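Motility-associated killing factor MakB (Vibrio cholerae serotype O1, PDB 6W1W) probably acts as one component of a three-part cytotoxin that resembles the alpha-pore-forming toxins. Local coordinates at residues 130-133 with 134-138; 183-187 with 188-192; 289-292 with 293-297. One frame throughout, in Å; residues are numbered along the deposited sequence. Where two conformers were deposited one is given.

Contact 1 (130-133 with 134-138); sequences KSYN and QAKNA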
loop_
_atom_site.group_PDB
_atom_site.type_symbol
_atom_site.label_atom_id
_atom_site.label_comp_id
_atom_site.label_asym_id
_atom_site.label_seq_id
_atom_site.Cartn_x
_atom_site.Cartn_y
_atom_site.Cartn_z
ATOM N N LYS A 130 -2.346 -1.821 -14.405
ATOM C CA LYS A 130 -1.765 -2.970 -15.085
ATOM C C LYS A 130 -1.220 -3.986 -14.087
ATOM O O LYS A 130 -1.458 -5.191 -14.231
ATOM C CB LYS A 130 -0.676 -2.512 -16.054
ATOM C CG LYS A 130 -0.300 -3.565 -17.082
ATOM C CD LYS A 130 0.818 -3.085 -17.986
ATOM C CE LYS A 130 2.047 -2.715 -17.175
ATOM N NZ LYS A 130 3.207 -2.352 -18.035
ATOM N N SER A 131 -0.512 -3.519 -13.058
ATOM C CA SER A 131 0.022 -4.424 -12.043
ATOM C C SER A 131 -1.072 -5.049 -11.183
ATOM O O SER A 131 -0.853 -6.118 -10.598
ATOM C CB SER A 131 1.022 -3.683 -11.160
ATOM O OG SER A 131 0.453 -2.497 -10.642
ATOM N N TYR A 132 -2.242 -4.413 -11.084
ATOM C CA TYR A 132 -3.365 -5.062 -10.416
ATOM C C TYR A 132 -3.809 -6.297 -11.189
ATOM O O TYR A 132 -3.916 -7.396 -10.627
ATOM C CB TYR A 132 -4.534 -4.087 -10.249
ATOM C CG TYR A 132 -5.828 -4.761 -9.831
ATOM C CD1 TYR A 132 -6.021 -5.191 -8.522
ATOM C CD2 TYR A 132 -6.855 -4.970 -10.747
ATOM C CE1 TYR A 132 -7.197 -5.809 -8.137
ATOM C CE2 TYR A 132 -8.035 -5.588 -10.371
ATOM C CZ TYR A 132 -8.199 -6.005 -9.066
ATOM O OH TYR A 132 -9.369 -6.619 -8.688
ATOM N N ASN A 133 -4.064 -6.135 -12.493
ATOM C CA ASN A 133 -4.487 -7.262 -13.319
ATOM C C ASN A 133 -3.390 -8.312 -13.429
ATOM O O ASN A 133 -3.682 -9.513 -13.510
ATOM C CB ASN A 133 -4.895 -6.774 -14.709
ATOM C CG ASN A 133 -6.115 -5.871 -14.681
ATOM O OD1 ASN A 133 -6.073 -4.734 -15.156
ATOM N ND2 ASN A 133 -7.214 -6.377 -14.132
ATOM N N GLN A 134 -2.129 -7.880 -13.436
ATOM C CA GLN A 134 -1.022 -8.827 -13.420
ATOM C C GLN A 134 -1.014 -9.639 -12.131
ATOM O O GLN A 134 -0.882 -10.869 -12.160
ATOM C CB GLN A 134 0.299 -8.079 -13.614
ATOM C CG GLN A 134 0.562 -7.709 -15.059
ATOM C CD GLN A 134 0.302 -8.883 -15.981
ATOM O OE1 GLN A 134 -0.702 -8.923 -16.697
ATOM N NE2 GLN A 134 1.199 -9.861 -15.950
ATOM N N ALA A 135 -1.172 -8.965 -10.985
ATOM C CA ALA A 135 -1.243 -9.667 -9.707
ATOM C C ALA A 135 -2.482 -10.551 -9.632
ATOM O O ALA A 135 -2.432 -11.659 -9.084
ATOM C CB ALA A 135 -1.225 -8.662 -8.557
ATOM N N LYS A 136 -3.604 -10.082 -10.184
ATOM C CA LYS A 136 -4.806 -10.908 -10.230
ATOM C C LYS A 136 -4.619 -12.131 -11.124
ATOM O O LYS A 136 -5.211 -13.184 -10.863
ATOM C CB LYS A 136 -5.995 -10.073 -10.703
ATOM C CG LYS A 136 -6.550 -9.152 -9.632
ATOM C CD LYS A 136 -6.905 -9.962 -8.403
ATOM C CE LYS A 136 -6.975 -9.104 -7.159
ATOM N NZ LYS A 136 -7.027 -9.950 -5.936
ATOM N N ASN A 137 -3.801 -12.015 -12.172
ATOM C CA ASN A 137 -3.565 -13.156 -13.054
ATOM C C ASN A 137 -2.756 -14.240 -12.351
ATOM O O ASN A 137 -3.167 -15.406 -12.310
ATOM C CB ASN A 137 -2.854 -12.703 -14.331
ATOM C CG ASN A 137 -3.815 -12.426 -15.477
ATOM O OD1 ASN A 137 -4.968 -12.867 -15.461
ATOM N ND2 ASN A 137 -3.335 -11.703 -16.490
ATOM N N ALA A 138 -1.594 -13.877 -11.800
ATOM C CA ALA A 138 -0.745 -14.874 -11.154
ATOM C C ALA A 138 -1.419 -15.479 -9.931
ATOM O O ALA A 138 -1.109 -16.616 -9.554
ATOM C CB ALA A 138 0.598 -14.260 -10.765
#
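From K130 to N137 the backbone is regular alpha-helix, each carbonyl from K130 to N133 taking the N-H four residues on, for instance S131 O from A135 N at 2.9 Å and Y132 O from K136 N at 2.7 Å. This is one stretch of the long helix 100-151, part of the elongated helical bundle that makes up most of the molecule. The side-chain event is an i to i+4 CH-pi contact between Y132 and K136. The lysine lies over one face of the phenol ring: K136 CG sits 3.8 Å from the centroid of the Y132 ring, 20° off its normal and displaced toward the rim. Farther along, K136 CE comes 3.4 Å from Y132 CE1. With CG of Y132 opposite the backbone N (chi1 168°), the ring is carried beside the carbonyl and along to the next turn; the lysine bends at chi2 and passes over it.

Both polar ends continue to E271, which accepts a hydrogen bond from Y132 OH and forms a salt bridge with K136 NZ. The same ammonium also pairs with E139 and bonds to S267 O. On the helix flank facing 46-66, the buried A135 and S131 touch M62 and F65, and S131 OG bonds back to F128 O. A135 CB rests 3.3 Å from S131 O.

Contact 2 (183-187 with 188-192); sequences AAQLR and AGKAY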
loop_
_atom_site.group_PDB
_atom_site.type_symbol
_atom_site.label_atom_id
_atom_site.label_comp_id
_atom_site.label_asym_id
_atom_site.label_seq_id
_atom_site.Cartn_x
_atom_site.Cartn_y
_atom_site.Cartn_z
ATOM N N ALA A 183 -4.600 11.613 8.357
ATOM C CA ALA A 183 -4.032 12.923 8.049
ATOM C C ALA A 183 -3.726 13.738 9.301
ATOM O O ALA A 183 -2.650 14.342 9.402
ATOM C CB ALA A 183 -4.982 13.708 7.141
ATOM N N ALA A 184 -4.656 13.770 10.262
ATOM C CA ALA A 184 -4.407 14.493 11.505
ATOM C C ALA A 184 -3.219 13.911 12.256
ATOM O O ALA A 184 -2.497 14.642 12.947
ATOM C CB ALA A 184 -5.653 14.473 12.390
ATOM N N GLN A 185 -2.998 12.603 12.130
ATOM C CA GLN A 185 -1.818 11.993 12.730
ATOM C C GLN A 185 -0.545 12.496 12.063
ATOM O O GLN A 185 0.366 12.996 12.734
ATOM C CB GLN A 185 -1.910 10.470 12.636
ATOM C CG GLN A 185 -2.888 9.850 13.620
ATOM C CD GLN A 185 -2.540 10.173 15.059
ATOM O OE1 GLN A 185 -1.597 9.612 15.621
ATOM N NE2 GLN A 185 -3.292 11.091 15.661
ATOM N N LEU A 186 -0.477 12.386 10.732
ATOM C CA LEU A 186 0.734 12.756 10.005
ATOM C C LEU A 186 1.003 14.255 10.082
ATOM O O LEU A 186 2.158 14.675 10.233
ATOM C CB LEU A 186 0.623 12.298 8.551
ATOM C CG LEU A 186 0.673 10.786 8.312
ATOM C CD1 LEU A 186 0.170 10.441 6.917
ATOM C CD2 LEU A 186 2.088 10.263 8.519
ATOM N N ARG A 187 -0.044 15.079 9.978
ATOM C CA ARG A 187 0.151 16.522 10.083
ATOM C C ARG A 187 0.683 16.912 11.457
ATOM O O ARG A 187 1.488 17.846 11.571
ATOM C CB ARG A 187 -1.155 17.261 9.773
ATOM C CG ARG A 187 -1.090 18.770 10.017
ATOM C CD ARG A 187 -2.148 19.544 9.233
ATOM N NE ARG A 187 -3.428 18.842 9.168
ATOM C CZ ARG A 187 -4.579 19.413 8.822
ATOM N NH1 ARG A 187 -5.696 18.697 8.783
ATOM N NH2 ARG A 187 -4.615 20.706 8.526
ATOM N N ALA A 188 0.276 16.192 12.503
ATOM C CA ALA A 188 0.714 16.476 13.864
ATOM C C ALA A 188 2.151 16.047 14.138
ATOM O O ALA A 188 2.647 16.281 15.246
ATOM C CB ALA A 188 -0.220 15.799 14.867
ATOM N N GLY A 189 2.823 15.425 13.173
ATOM C CA GLY A 189 4.201 15.020 13.344
ATOM C C GLY A 189 4.404 13.648 13.951
ATOM O O GLY A 189 5.558 13.228 14.112
ATOM N N LYS A 190 3.329 12.943 14.299
ATOM C CA LYS A 190 3.453 11.598 14.845
ATOM C C LYS A 190 4.139 10.680 13.842
ATOM O O LYS A 190 3.767 10.637 12.667
ATOM C CB LYS A 190 2.075 11.048 15.214
ATOM C CG LYS A 190 1.701 11.223 16.677
ATOM C CD LYS A 190 1.691 12.687 17.109
ATOM C CE LYS A 190 1.380 12.819 18.596
ATOM N NZ LYS A 190 1.381 14.240 19.043
ATOM N N ALA A 191 5.150 9.952 14.309
ATOM C CA ALA A 191 5.965 9.097 13.455
ATOM C C ALA A 191 5.489 7.655 13.557
ATOM O O ALA A 191 5.257 7.148 14.659
ATOM C CB ALA A 191 7.441 9.191 13.841
ATOM N N TYR A 192 5.355 7.002 12.408
ATOM C CA TYR A 192 4.955 5.606 12.337
ATOM C C TYR A 192 6.181 4.693 12.350
ATOM O O TYR A 192 7.304 5.110 12.060
ATOM C CB TYR A 192 4.102 5.358 11.087
ATOM C CG TYR A 192 2.676 5.856 11.227
ATOM C CD1 TYR A 192 1.600 4.976 11.209
ATOM C CD2 TYR A 192 2.409 7.206 11.406
ATOM C CE1 TYR A 192 0.295 5.433 11.352
ATOM C CE2 TYR A 192 1.113 7.670 11.550
ATOM C CZ TYR A 192 0.061 6.783 11.523
ATOM O OH TYR A 192 -1.222 7.263 11.670
#
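Q185 and L186 give the turn at the end of the short helix 183-187 its packed side, where both meet Y192 as the chain heads for strand 193-203. Y192 OH reaches 3.4 Å from Q185 CB, which lies at the ring edge, near its plane. The two side chains cross at about a right angle, with the glutamine amide inclined 70° to the ring. One branch of the leucine, L186 CD2, comes 4.1 Å from Y192 CE2. The side chain of L186 is buried, touching Y20 of helix 9-35 and F329 and I333 of helix 316-333. The phenol is held at its far end as well, since its OH is hydrogen-bonded to N180 O in the loop ahead of the helix, so Y192 ties together the segments that enter and leave it.

The other side is looser and faces solvent. A188, G189 and K190 are exposed, and K190 touches with the start of its chain, K190 CB at 3.6 Å from Q185 O and K190 CG at 3.8 Å from Q185 OE1, before the bent chain leads away. R187, though exposed, runs back along the protein, touching L13 and F329, and its NH1 forms a salt bridge with D10 of helix 9-35.

The backbone closes the helix in between. A188 N still donates to A184 O at 3.2 Å, but G189 takes a positive phi of 88°. G189 N then bonds to L186 O at 3.1 Å, while K190 N reaches Q185 O at 3.4 Å, a weak bond. These two bonds back into the last turn mark a Schellman motif, here the C-terminal cap of a short helix leading to a beta strand.

Contact 3 (289-292 with 293-297); sequences DELD and KVNEL
E290 and K293, three residues apart on helix 276-302, form an intrahelical i to i+3 salt bridge along one of the long rods of the helical bundle. The lysine is best followed outward from its backbone. K293 CB starts 3.5 Å from E290 O, and K293 CG then passes 3.3 Å from D289 O. CD stays near that same carbonyl, and K293 CE is again 3.5 Å from D289 O, so the aliphatic part runs back over the preceding turn. Beyond CG the chain is extended, which gives it the span to bring K293 NZ to E290 OE1 at 3.0 Å. That oxygen is met on its syn side, with the ammonium 34° out of the carboxylate plane. E290 does its share by bending at chi2 (62°), swinging the carboxylate round toward the lysine.

E290 is buried, with L114 of helix 100-151 and the N-terminal residues L5 and P7 against it; L5 touches K293 as well. In such surroundings the lysine probably helps to keep the carboxylate ionised.

L291 and V294 also pack on helix 100-151, V294 on L107 and L114 and L291 on Q111; between them L291 CD1 meets V294 CG2 at 3.9 Å, their side chains at about a right angle. The side chain of N295, one turn farther on, crosses that of L291 at a slant.

Under these side chains the backbone bonding is uneven. The N-H groups of K293 and V294 both make weak bonds to E290 O, whereas N295 N bonds to L291 O at 2.8 Å, nearly along the C=O axis. At D292 the carbonyl O receives E296 N at 3.3 Å and has E296 CG close by, 3.2 Å away.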
loop_
_atom_site.group_PDB
_atom_site.type_symbol
_atom_site.label_atom_id
_atom_site.label_comp_id
_atom_site.label_asym_id
_atom_site.label_seq_id
_atom_site.Cartn_x
_atom_site.Cartn_y
_atom_site.Cartn_z
ATOM N N ASP A 289 -8.823 21.092 -11.585
ATOM C CA ASP A 289 -9.554 22.314 -11.266
ATOM C C ASP A 289 -8.653 23.391 -10.668
ATOM O O ASP A 289 -9.114 24.521 -10.476
ATOM C CB ASP A 289 -10.737 22.013 -10.336
ATOM C CG ASP A 289 -10.317 21.421 -9.004
ATOM O OD1 ASP A 289 -9.118 21.128 -8.819
ATOM O OD2 ASP A 289 -11.197 21.253 -8.133
ATOM N N GLU A 290 -7.387 23.070 -10.380
ATOM C CA GLU A 290 -6.395 24.099 -10.080
ATOM C C GLU A 290 -5.879 24.746 -11.360
ATOM O O GLU A 290 -5.605 25.952 -11.391
ATOM C CB GLU A 290 -5.234 23.496 -9.287
ATOM C CG GLU A 290 -4.267 24.522 -8.721
ATOM C CD GLU A 290 -4.936 25.459 -7.738
ATOM O OE1 GLU A 290 -5.795 24.992 -6.959
ATOM O OE2 GLU A 290 -4.610 26.665 -7.755
ATOM N N LEU A 291 -5.736 23.952 -12.424
ATOM C CA LEU A 291 -5.408 24.509 -13.731
ATOM C C LEU A 291 -6.560 25.344 -14.277
ATOM O O LEU A 291 -6.335 26.384 -14.906
ATOM C CB LEU A 291 -5.049 23.381 -14.695
ATOM C CG LEU A 291 -5.014 23.697 -16.191
ATOM C CD1 LEU A 291 -3.778 24.510 -16.549
ATOM C CD2 LEU A 291 -5.076 22.407 -16.987
ATOM N N ASP A 292 -7.802 24.907 -14.045
ATOM C CA ASP A 292 -8.955 25.699 -14.465
ATOM C C ASP A 292 -8.920 27.098 -13.866
ATOM O O ASP A 292 -9.428 28.045 -14.474
ATOM C CB ASP A 292 -10.258 25.000 -14.075
ATOM C CG ASP A 292 -10.393 23.626 -14.694
ATOM O OD1 ASP A 292 -9.515 23.245 -15.498
ATOM O OD2 ASP A 292 -11.377 22.926 -14.374
ATOM N N LYS A 293 -8.330 27.251 -12.677
ATOM C CA LYS A 293 -8.226 28.577 -12.080
ATOM C C LYS A 293 -7.184 29.424 -12.799
ATOM O O LYS A 293 -7.427 30.601 -13.088
ATOM C CB LYS A 293 -7.889 28.470 -10.591
ATOM C CG LYS A 293 -8.908 27.717 -9.755
ATOM C CD LYS A 293 -8.417 27.579 -8.318
ATOM C CE LYS A 293 -9.191 26.517 -7.557
ATOM N NZ LYS A 293 -8.518 26.162 -6.280
ATOM N N VAL A 294 -6.016 28.850 -13.100
ATOM C CA VAL A 294 -4.988 29.637 -13.770
ATOM C C VAL A 294 -5.324 29.871 -15.237
ATOM O O VAL A 294 -4.814 30.824 -15.835
ATOM C CB VAL A 294 -3.603 28.980 -13.633
ATOM C CG1 VAL A 294 -3.359 28.566 -12.196
ATOM C CG2 VAL A 294 -3.476 27.797 -14.566
ATOM N N ASN A 295 -6.168 29.029 -15.840
ATOM C CA ASN A 295 -6.618 29.296 -17.202
ATOM C C ASN A 295 -7.533 30.510 -17.240
ATOM O O ASN A 295 -7.339 31.420 -18.053
ATOM C CB ASN A 295 -7.328 28.071 -17.785
ATOM C CG ASN A 295 -6.361 27.048 -18.366
ATOM O OD1 ASN A 295 -5.207 27.359 -18.670
ATOM N ND2 ASN A 295 -6.838 25.816 -18.533
ATOM N N GLU A 296 -8.530 30.549 -16.351
ATOM C CA GLU A 296 -9.462 31.673 -16.328
ATOM C C GLU A 296 -8.752 32.991 -16.047
ATOM O O GLU A 296 -9.191 34.046 -16.517
ATOM C CB GLU A 296 -10.559 31.430 -15.289
ATOM C CG GLU A 296 -11.435 30.216 -15.570
ATOM C CD GLU A 296 -12.215 30.330 -16.870
ATOM O OE1 GLU A 296 -12.490 31.467 -17.313
ATOM O OE2 GLU A 296 -12.555 29.275 -17.449
ATOM N N LEU A 297 -7.652 32.958 -15.292
ATOM C CA LEU A 297 -6.930 34.193 -15.007
ATOM C C LEU A 297 -6.122 34.662 -16.213
ATOM O O LEU A 297 -6.028 35.869 -16.465
ATOM C CB LEU A 297 -6.029 34.010 -13.784
ATOM C CG LEU A 297 -6.620 34.414 -12.428
ATOM C CD1 LEU A 297 -7.041 35.878 -12.448
ATOM C CD2 LEU A 297 -7.793 33.530 -12.024
#

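Contacts 1 and 3 are partly buried turns within long helices of the bundle, whereas contact 2 is a surface turn where a short helix passes through a loop to a strand. Helix 100-151 carries contact 1 and also packs against contact 3, though the two lie about 37 Å apart between centres; contact 2 is on the opposite side of the chain's centre from contact 1. Chemistry follows place: contact 1 layers a lysine on a tyrosine and shares a glutamate from beyond its segments, contact 3 keeps its salt bridge within one turn, and contact 2 relies on a glycine cap and a tyrosine packed on the helix's glutamine and leucine. No two contacts touch.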